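Local structure of CD180 antigen (Mus musculus, 3T6Q) at residues T152-F160 with L176-L184. The protein may cooperate with MD-1 and TLR4 in the innate immune response of B-cells to bacterial lipopolysaccharide, leading to NF-kappa-B activation. Residues are numbered along the deposited sequence; the frame is centred on the assembly and turned at random.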
loop_
_atom_site.group_PDB
_atom_site.type_symbol
_atom_site.label_atom_id
_atom_site.label_comp_id
_atom_site.label_asym_id
_atom_site.label_seq_id
_atom_site.Cartn_x
_atom_site.Cartn_y
_atom_site.Cartn_z
ATOM N N THR A 152 4.912 16.857 20.290
ATOM C CA THR A 152 3.521 16.866 19.918
ATOM C C THR A 152 2.955 18.217 20.322
ATOM O O THR A 152 1.809 18.517 20.043
ATOM C CB THR A 152 2.776 15.701 20.606
ATOM O OG1 THR A 152 2.859 15.860 22.023
ATOM C CG2 THR A 152 3.397 14.350 20.239
ATOM N N GLU A 153 3.785 19.061 20.937
ATOM C CA GLU A 153 3.298 20.290 21.567
ATOM C C GLU A 153 2.658 21.288 20.627
ATOM O O GLU A 153 1.704 21.971 21.003
ATOM C CB GLU A 153 4.433 20.970 22.354
ATOM C CG GLU A 153 5.406 19.972 22.980
ATOM C CD GLU A 153 6.450 20.628 23.874
ATOM O OE1 GLU A 153 6.895 21.766 23.579
ATOM O OE2 GLU A 153 6.838 19.995 24.881
ATOM N N LYS A 154 3.178 21.418 19.405
ATOM C CA LYS A 154 2.586 22.334 18.433
ATOM C C LYS A 154 1.693 21.576 17.405
ATOM O O LYS A 154 1.138 22.179 16.507
ATOM C CB LYS A 154 3.687 23.142 17.730
ATOM C CG LYS A 154 4.560 23.948 18.725
ATOM C CD LYS A 154 4.147 25.400 18.726
ATOM C CE LYS A 154 3.672 25.864 20.093
ATOM N NZ LYS A 154 4.786 26.232 21.005
ATOM N N LEU A 155 1.547 20.271 17.582
ATOM C CA LEU A 155 0.730 19.444 16.626
ATOM C C LEU A 155 -0.754 19.818 16.694
ATOM O O LEU A 155 -1.358 19.740 17.771
ATOM C CB LEU A 155 0.947 17.958 16.918
ATOM C CG LEU A 155 0.498 16.944 15.865
ATOM C CD1 LEU A 155 1.244 17.132 14.530
ATOM C CD2 LEU A 155 0.665 15.546 16.431
ATOM N N LYS A 156 -1.318 20.258 15.565
ATOM C CA LYS A 156 -2.753 20.594 15.469
ATOM C C LYS A 156 -3.558 19.685 14.500
ATOM O O LYS A 156 -4.792 19.573 14.655
ATOM C CB LYS A 156 -2.955 22.033 15.045
ATOM C CG LYS A 156 -2.320 23.085 15.951
ATOM C CD LYS A 156 -2.757 22.917 17.414
ATOM C CE LYS A 156 -2.015 23.920 18.321
ATOM N NZ LYS A 156 -2.315 23.633 19.756
ATOM N N VAL A 157 -2.877 19.071 13.510
ATOM C CA VAL A 157 -3.540 18.127 12.526
ATOM C C VAL A 157 -2.783 16.814 12.427
ATOM O O VAL A 157 -1.580 16.787 12.115
ATOM C CB VAL A 157 -3.687 18.770 11.134
ATOM C CG1 VAL A 157 -4.270 17.791 10.117
ATOM C CG2 VAL A 157 -4.614 19.991 11.231
ATOM N N LEU A 158 -3.458 15.715 12.729
ATOM C CA LEU A 158 -2.878 14.425 12.539
ATOM C C LEU A 158 -3.879 13.670 11.654
ATOM O O LEU A 158 -4.974 13.363 12.101
ATOM C CB LEU A 158 -2.765 13.694 13.864
ATOM C CG LEU A 158 -1.531 12.896 14.273
ATOM C CD1 LEU A 158 -1.822 11.831 15.339
ATOM C CD2 LEU A 158 -0.628 12.373 13.144
ATOM N N ASP A 159 -3.487 13.349 10.429
ATOM C CA ASP A 159 -4.428 12.830 9.450
ATOM C C ASP A 159 -4.048 11.425 8.982
ATOM O O ASP A 159 -2.984 11.231 8.376
ATOM C CB ASP A 159 -4.481 13.824 8.292
ATOM C CG ASP A 159 -5.626 13.541 7.305
ATOM O OD1 ASP A 159 -5.770 12.390 6.827
ATOM O OD2 ASP A 159 -6.403 14.485 7.006
ATOM N N PHE A 160 -4.926 10.461 9.254
ATOM C CA PHE A 160 -4.710 9.074 8.888
ATOM C C PHE A 160 -5.782 8.573 7.904
ATOM O O PHE A 160 -6.064 7.384 7.869
ATOM C CB PHE A 160 -4.738 8.176 10.119
ATOM C CG PHE A 160 -3.608 8.384 11.109
ATOM C CD1 PHE A 160 -2.370 7.733 10.951
ATOM C CD2 PHE A 160 -3.812 9.152 12.266
ATOM C CE1 PHE A 160 -1.349 7.892 11.908
ATOM C CE2 PHE A 160 -2.796 9.315 13.216
ATOM C CZ PHE A 160 -1.569 8.674 13.051
ATOM N N LEU A 176 -0.548 11.047 22.403
ATOM C CA LEU A 176 -1.027 12.379 21.961
ATOM C C LEU A 176 -1.252 13.389 23.086
ATOM O O LEU A 176 -1.662 14.512 22.802
ATOM C CB LEU A 176 -2.387 12.269 21.256
ATOM C CG LEU A 176 -2.686 11.295 20.138
ATOM C CD1 LEU A 176 -4.163 11.362 19.790
ATOM C CD2 LEU A 176 -1.836 11.635 18.928
ATOM N N GLN A 177 -1.057 12.998 24.351
ATOM C CA GLN A 177 -1.456 13.875 25.493
ATOM C C GLN A 177 -0.851 15.306 25.483
ATOM O O GLN A 177 -1.523 16.273 25.870
ATOM C CB GLN A 177 -1.272 13.174 26.861
ATOM C CG GLN A 177 0.170 12.775 27.157
ATOM C CD GLN A 177 0.340 11.937 28.412
ATOM O OE1 GLN A 177 -0.096 10.780 28.477
ATOM N NE2 GLN A 177 1.009 12.508 29.409
ATOM N N GLN A 178 0.394 15.451 25.030
ATOM C CA GLN A 178 1.025 16.782 24.979
ATOM C C GLN A 178 0.470 17.739 23.920
ATOM O O GLN A 178 0.623 18.970 24.026
ATOM C CB GLN A 178 2.548 16.651 24.853
ATOM C CG GLN A 178 3.303 16.808 26.169
ATOM C CD GLN A 178 2.565 16.193 27.353
ATOM O OE1 GLN A 178 2.326 14.983 27.393
ATOM N NE2 GLN A 178 2.193 17.028 28.322
ATOM N N ALA A 179 -0.181 17.196 22.888
ATOM C CA ALA A 179 -0.791 18.051 21.890
ATOM C C ALA A 179 -2.014 18.679 22.544
ATOM O O ALA A 179 -2.598 18.070 23.447
ATOM C CB ALA A 179 -1.183 17.225 20.644
ATOM N N THR A 180 -2.391 19.884 22.133
ATOM C CA THR A 180 -3.682 20.467 22.555
ATOM C C THR A 180 -4.522 20.986 21.372
ATOM O O THR A 180 -3.987 21.489 20.375
ATOM C CB THR A 180 -3.535 21.642 23.564
ATOM O OG1 THR A 180 -3.066 22.798 22.871
ATOM C CG2 THR A 180 -2.586 21.308 24.727
ATOM N N ASN A 181 -5.847 20.908 21.507
ATOM C CA ASN A 181 -6.758 21.333 20.441
ATOM C C ASN A 181 -6.584 20.529 19.119
ATOM O O ASN A 181 -6.611 21.092 18.041
ATOM C CB ASN A 181 -6.533 22.813 20.136
ATOM C CG ASN A 181 -7.821 23.589 20.097
ATOM O OD1 ASN A 181 -8.603 23.542 21.054
ATOM N ND2 ASN A 181 -8.041 24.340 19.016
ATOM N N LEU A 182 -6.356 19.242 19.234
ATOM C CA LEU A 182 -5.895 18.479 18.098
ATOM C C LEU A 182 -7.092 18.042 17.214
ATOM O O LEU A 182 -8.185 17.757 17.733
ATOM C CB LEU A 182 -5.129 17.272 18.595
ATOM C CG LEU A 182 -4.587 16.246 17.601
ATOM C CD1 LEU A 182 -3.508 16.852 16.718
ATOM C CD2 LEU A 182 -3.975 15.140 18.427
ATOM N N SER A 183 -6.857 17.998 15.898
ATOM C CA SER A 183 -7.834 17.465 14.941
ATOM C C SER A 183 -7.243 16.189 14.434
ATOM O O SER A 183 -6.125 16.180 13.917
ATOM C CB SER A 183 -8.076 18.407 13.775
ATOM O OG SER A 183 -8.691 19.611 14.230
ATOM N N LEU A 184 -7.970 15.103 14.610
ATOM C CA LEU A 184 -7.430 13.796 14.314
ATOM C C LEU A 184 -8.389 13.206 13.257
ATOM O O LEU A 184 -9.578 13.088 13.516
ATOM C CB LEU A 184 -7.473 12.978 15.586
ATOM C CG LEU A 184 -6.599 11.762 15.872
ATOM C CD1 LEU A 184 -7.404 10.679 16.596
ATOM C CD2 LEU A 184 -5.822 11.167 14.686
HETATM O O HOH W 1 -0.857 21.058 20.092
HETATM O O HOH W 2 0.117 21.583 23.316
HETATM O O HOH W 3 -6.832 21.423 14.838
#
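Lys-156 and Ser-183 make the first backbone bond between the two segments: Ser-183 N donates to Lys-156 O at 2.9 Å, arriving from above the carbonyl plane. Two residues on, Leu-158 N donates a straighter bond back to Ser-183 O (3.0 Å, 172° at the hydrogen). Leu-158 and Leu-184 point to the same face of this parallel pair and lie alongside each other. Leu-158 crosses Leu-176, their closest atoms CD1 and CD2 at 3.6 Å, while Leu-184 CD2 meets the edge of the Phe-160 ring in its plane, 3.7 Å from Phe-160 CD2. Leu-182 has CG anti to the backbone N (chi1 177°), which carries CD1 over the face of the Lys-156 carbonyl group and close to Leu-155 CG.

These are neighbouring coils of the leucine-rich-repeat solenoid. Strands 157-159 and 182-184 are successive rungs of its parallel sheet, running nearly parallel, with inward leucines stacked from one repeat to the next. Leu-134 on the preceding strand and Phe-204 and Leu-207 on the following one continue that core.

Before the strands, two type I turns, Thr-152 to Leu-155 and Leu-176 to Ala-179, lie against each other, and Ala-179 CA makes a CA-H...O contact with Thr-152 O at 3.2 Å. The Lys-156 side chain leaves its backbone pointing away but bends at chi2 (-54°), bringing NZ back to Thr-180 O at 2.8 Å. A water is the second partner of this ammonium; it also accepts from Thr-180 N and reaches the carbonyls of Glu-153 and Leu-155. Another water, bound to Lys-156 O, Asn-181 O and Ser-183 OG, bridges the coils beside the first strand bond. Farther out, Asn-163 and Asn-189 donate their side-chain ND2 groups to Phe-160 O, fastening the chain just past strand 157-159.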